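Local coordinates for protein putative fimbrium anchoring subunit Fim4B (Bacteroides ovatus, PDB 5CAG) that probably serves as the anchoring subunit of a fimbrium, holding the pilus at the bacterial outer membrane, at residues 18-29 and 129-140. Residues are numbered along the deposited sequence; the frame is centred on the assembly and turned at random.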
loop_
_atom_site.group_PDB
_atom_site.type_symbol
_atom_site.label_atom_id
_atom_site.label_comp_id
_atom_site.label_asym_id
_atom_site.label_seq_id
_atom_site.Cartn_x
_atom_site.Cartn_y
_atom_site.Cartn_z
ATOM N N SER A 18 31.132 10.975 7.110
ATOM C CA SER A 18 31.433 10.680 5.717
ATOM C C SER A 18 30.085 10.687 5.009
ATOM O O SER A 18 29.340 9.713 5.106
ATOM C CB SER A 18 32.181 9.349 5.574
ATOM O OG SER A 18 31.471 8.225 6.073
ATOM N N GLY A 19 29.732 11.828 4.417
ATOM C CA GLY A 19 28.455 12.011 3.737
ATOM C C GLY A 19 28.188 11.039 2.600
ATOM O O GLY A 19 29.121 10.475 2.011
ATOM N N VAL A 20 26.899 10.813 2.303
ATOM C CA VAL A 20 26.482 9.949 1.201
ATOM C C VAL A 20 25.735 10.796 0.164
ATOM O O VAL A 20 25.275 11.894 0.481
ATOM C CB VAL A 20 25.677 8.688 1.615
ATOM C CG1 VAL A 20 26.508 7.750 2.476
ATOM C CG2 VAL A 20 24.368 9.046 2.298
ATOM N N ASP A 21 25.667 10.305 -1.079
ATOM C CA ASP A 21 24.985 10.977 -2.169
ATOM C C ASP A 21 24.073 9.968 -2.850
ATOM O O ASP A 21 24.530 9.069 -3.569
ATOM C CB ASP A 21 25.984 11.624 -3.147
ATOM C CG ASP A 21 25.402 12.564 -4.201
ATOM O OD1 ASP A 21 24.148 12.615 -4.347
ATOM O OD2 ASP A 21 26.194 13.204 -4.922
ATOM N N ILE A 22 22.769 10.113 -2.591
ATOM C CA ILE A 22 21.745 9.244 -3.144
ATOM C C ILE A 22 21.222 9.837 -4.446
ATOM O O ILE A 22 20.860 11.012 -4.496
ATOM C CB ILE A 22 20.621 9.021 -2.095
ATOM C CG1 ILE A 22 21.143 8.184 -0.912
ATOM C CG2 ILE A 22 19.365 8.386 -2.708
ATOM C CD1 ILE A 22 20.646 8.647 0.443
ATOM N N LYS A 23 21.236 9.024 -5.508
ATOM C CA LYS A 23 20.628 9.344 -6.798
ATOM C C LYS A 23 19.470 8.377 -6.991
ATOM O O LYS A 23 19.640 7.174 -6.791
ATOM C CB LYS A 23 21.622 9.293 -7.968
ATOM C CG LYS A 23 21.020 9.802 -9.288
ATOM C CD LYS A 23 21.741 9.228 -10.517
ATOM C CE LYS A 23 20.910 9.258 -11.785
ATOM N NZ LYS A 23 21.755 9.434 -13.005
ATOM N N LEU A 24 18.288 8.900 -7.311
ATOM C CA LEU A 24 17.102 8.072 -7.508
ATOM C C LEU A 24 16.690 8.070 -8.952
ATOM O O LEU A 24 16.609 9.126 -9.575
ATOM C CB LEU A 24 15.918 8.522 -6.632
ATOM C CG LEU A 24 16.117 8.478 -5.119
ATOM C CD1 LEU A 24 15.009 9.182 -4.420
ATOM C CD2 LEU A 24 16.185 7.079 -4.614
ATOM N N ASP A 25 16.474 6.878 -9.498
ATOM C CA ASP A 25 15.995 6.693 -10.853
ATOM C C ASP A 25 14.551 6.291 -10.755
ATOM O O ASP A 25 14.159 5.557 -9.817
ATOM C CB ASP A 25 16.829 5.658 -11.629
ATOM C CG ASP A 25 16.560 5.637 -13.130
ATOM O OD1 ASP A 25 15.982 6.631 -13.649
ATOM O OD2 ASP A 25 16.949 4.640 -13.794
ATOM N N TRP A 26 13.737 6.851 -11.656
ATOM C CA TRP A 26 12.309 6.571 -11.642
ATOM C C TRP A 26 11.878 6.032 -12.968
ATOM O O TRP A 26 10.673 5.903 -13.204
ATOM C CB TRP A 26 11.490 7.818 -11.269
ATOM C CG TRP A 26 11.689 8.285 -9.855
ATOM C CD1 TRP A 26 12.643 9.153 -9.405
ATOM C CD2 TRP A 26 10.920 7.900 -8.709
ATOM N NE1 TRP A 26 12.543 9.301 -8.042
ATOM C CE2 TRP A 26 11.480 8.557 -7.589
ATOM C CE3 TRP A 26 9.789 7.087 -8.520
ATOM C CZ2 TRP A 26 10.969 8.395 -6.295
ATOM C CZ3 TRP A 26 9.291 6.916 -7.236
ATOM C CH2 TRP A 26 9.896 7.541 -6.139
ATOM N N ASP A 27 12.857 5.687 -13.836
ATOM C CA ASP A 27 12.601 5.129 -15.165
ATOM C C ASP A 27 11.891 3.796 -15.026
ATOM O O ASP A 27 12.417 2.858 -14.418
ATOM C CB ASP A 27 13.895 5.003 -15.981
ATOM C CG ASP A 27 14.312 6.297 -16.669
ATOM O OD1 ASP A 27 14.238 7.374 -16.020
ATOM O OD2 ASP A 27 14.741 6.234 -17.845
ATOM N N GLY A 28 10.648 3.778 -15.490
ATOM C CA GLY A 28 9.798 2.594 -15.453
ATOM C C GLY A 28 9.228 2.255 -14.094
ATOM O O GLY A 28 8.724 1.144 -13.894
ATOM N N VAL A 29 9.324 3.214 -13.145
ATOM C CA VAL A 29 8.782 3.140 -11.789
ATOM C C VAL A 29 7.444 3.848 -11.850
ATOM O O VAL A 29 6.425 3.227 -11.560
ATOM C CB VAL A 29 9.745 3.739 -10.745
ATOM C CG1 VAL A 29 9.170 3.635 -9.343
ATOM C CG2 VAL A 29 11.088 3.049 -10.808
ATOM N N LYS A 129 34.152 4.285 6.837
ATOM C CA LYS A 129 34.871 5.533 7.119
ATOM C C LYS A 129 35.475 5.957 5.780
ATOM O O LYS A 129 36.151 5.143 5.143
ATOM C CB LYS A 129 35.938 5.296 8.217
ATOM C CG LYS A 129 36.572 6.564 8.787
ATOM C CD LYS A 129 37.785 6.249 9.673
ATOM C CE LYS A 129 38.338 7.464 10.391
ATOM N NZ LYS A 129 39.515 7.135 11.253
ATOM N N SER A 130 35.117 7.150 5.279
ATOM C CA SER A 130 35.607 7.585 3.971
ATOM C C SER A 130 35.868 9.077 3.909
ATOM O O SER A 130 35.158 9.886 4.533
ATOM C CB SER A 130 34.635 7.196 2.860
ATOM O OG SER A 130 35.178 7.507 1.587
ATOM N N GLU A 131 36.909 9.435 3.134
ATOM C CA GLU A 131 37.288 10.824 2.922
ATOM C C GLU A 131 36.403 11.386 1.826
ATOM O O GLU A 131 35.918 12.514 1.943
ATOM C CB GLU A 131 38.790 10.965 2.614
ATOM C CG GLU A 131 39.686 10.798 3.842
ATOM C CD GLU A 131 39.715 11.895 4.902
ATOM O OE1 GLU A 131 38.632 12.374 5.323
ATOM O OE2 GLU A 131 40.832 12.218 5.370
ATOM N N GLU A 132 36.108 10.556 0.818
ATOM C CA GLU A 132 35.234 10.933 -0.283
ATOM C C GLU A 132 33.745 10.520 -0.013
ATOM O O GLU A 132 33.473 9.647 0.824
ATOM C CB GLU A 132 35.773 10.330 -1.598
ATOM C CG GLU A 132 35.402 11.115 -2.852
ATOM C CD GLU A 132 35.593 12.622 -2.786
ATOM O OE1 GLU A 132 36.746 13.067 -2.563
ATOM O OE2 GLU A 132 34.585 13.354 -2.940
ATOM N N VAL A 133 32.795 11.199 -0.709
ATOM C CA VAL A 133 31.328 11.005 -0.656
ATOM C C VAL A 133 30.943 9.625 -1.245
ATOM O O VAL A 133 31.310 9.332 -2.389
ATOM C CB VAL A 133 30.559 12.137 -1.408
ATOM C CG1 VAL A 133 29.161 12.322 -0.839
ATOM C CG2 VAL A 133 31.322 13.460 -1.413
ATOM N N LEU A 134 30.197 8.790 -0.488
ATOM C CA LEU A 134 29.786 7.466 -0.987
ATOM C C LEU A 134 28.521 7.632 -1.845
ATOM O O LEU A 134 27.555 8.247 -1.398
ATOM C CB LEU A 134 29.588 6.459 0.164
ATOM C CG LEU A 134 30.856 6.182 0.994
ATOM C CD1 LEU A 134 30.566 6.220 2.492
ATOM C CD2 LEU A 134 31.582 4.898 0.550
ATOM N N ARG A 135 28.561 7.157 -3.101
ATOM C CA ARG A 135 27.468 7.339 -4.056
ATOM C C ARG A 135 26.561 6.110 -4.170
ATOM O O ARG A 135 26.950 5.082 -4.725
ATOM C CB ARG A 135 28.010 7.732 -5.448
ATOM C CG ARG A 135 28.397 9.210 -5.603
ATOM C CD ARG A 135 29.887 9.487 -5.433
ATOM N NE ARG A 135 30.163 10.919 -5.264
ATOM C CZ ARG A 135 31.349 11.430 -4.938
ATOM N NH1 ARG A 135 32.391 10.634 -4.735
ATOM N NH2 ARG A 135 31.499 12.741 -4.806
ATOM N N LEU A 136 25.335 6.235 -3.655
ATOM C CA LEU A 136 24.305 5.200 -3.743
ATOM C C LEU A 136 23.415 5.455 -4.983
ATOM O O LEU A 136 23.013 6.602 -5.219
ATOM C CB LEU A 136 23.420 5.212 -2.480
ATOM C CG LEU A 136 23.888 4.634 -1.144
ATOM C CD1 LEU A 136 24.304 3.202 -1.234
ATOM C CD2 LEU A 136 24.805 5.557 -0.406
ATOM N N ASP A 137 23.099 4.415 -5.763
ATOM C CA ASP A 137 22.213 4.591 -6.908
ATOM C C ASP A 137 20.994 3.724 -6.682
ATOM O O ASP A 137 21.066 2.510 -6.805
ATOM C CB ASP A 137 22.924 4.287 -8.220
ATOM C CG ASP A 137 23.785 5.432 -8.684
ATOM O OD1 ASP A 137 24.877 5.621 -8.110
ATOM O OD2 ASP A 137 23.367 6.141 -9.620
ATOM N N TRP A 138 19.907 4.342 -6.239
ATOM C CA TRP A 138 18.702 3.629 -5.865
ATOM C C TRP A 138 17.577 3.890 -6.821
ATOM O O TRP A 138 17.595 4.859 -7.568
ATOM C CB TRP A 138 18.280 4.024 -4.433
ATOM C CG TRP A 138 19.240 3.621 -3.345
ATOM C CD1 TRP A 138 20.155 2.611 -3.394
ATOM C CD2 TRP A 138 19.282 4.129 -2.006
ATOM N NE1 TRP A 138 20.791 2.489 -2.186
ATOM C CE2 TRP A 138 20.270 3.400 -1.310
ATOM C CE3 TRP A 138 18.582 5.134 -1.320
ATOM C CZ2 TRP A 138 20.593 3.654 0.032
ATOM C CZ3 TRP A 138 18.926 5.409 0.003
ATOM C CH2 TRP A 138 19.905 4.659 0.670
ATOM N N LYS A 139 16.617 2.971 -6.810
ATOM C CA LYS A 139 15.363 2.923 -7.567
ATOM C C LYS A 139 14.318 2.464 -6.574
ATOM O O LYS A 139 14.638 1.630 -5.717
ATOM C CB LYS A 139 15.487 1.959 -8.755
ATOM C CG LYS A 139 14.262 1.921 -9.641
ATOM C CD LYS A 139 14.496 1.309 -11.013
ATOM C CE LYS A 139 14.750 2.332 -12.099
ATOM N NZ LYS A 139 15.125 1.680 -13.395
ATOM N N LEU A 140 13.120 3.043 -6.590
ATOM C CA LEU A 140 12.166 2.604 -5.585
ATOM C C LEU A 140 11.196 1.630 -6.188
ATOM O O LEU A 140 11.137 1.511 -7.412
ATOM C CB LEU A 140 11.472 3.804 -4.974
ATOM C CG LEU A 140 11.985 4.225 -3.617
ATOM C CD1 LEU A 140 13.456 4.575 -3.659
ATOM C CD2 LEU A 140 11.209 5.400 -3.116
#
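I22 lies across one face of the W138 indole, at the middle of a parallel pair of strands, 20-25 and 134-139, in the N-terminal beta domain of this FimB/Mfa2-family protein. I22 CG1 stands 4.1 Å from the centroid of the six-membered ring of W138, a CH-pi contact 27° off the ring normal, while I22 CG2 touches W138 CE3 at 3.6 Å. With chi1 at -68°, CG1 is anti to the carbonyl carbon and CG2 anti to the backbone N, and both branches meet the indole. L136 CB covers the rim of a ring face, and V71, V73, L120 and I122 from strands 67-75 and 118-127 also pack on W138, which ties the pair into the domain core. On the same side of the sheet, L136 CD2 reaches V20 CB (3.8 Å), and L24 CD2 touches both W138 CB and L140 CD1.

The backbones are joined by six N-H...O bonds, from L134 N to G19 O through to D25 N to W138 O; strand 59-62 pairs antiparallel with strand 20-25. The other side of the sheet is polar: D21, K23 and D25 stand beside R135, D137 and K139, and of these neighbours only D25 and K139 form a salt bridge, D25 OD2 to K139 NZ 3.5 Å. K139 slides past V29 CG2 with its CG and CD; the bend at chi3 (-97°) then turns its amine back, and K139 NZ donates to a lone pair of D27 O at 3.1 Å, in the carbonyl plane.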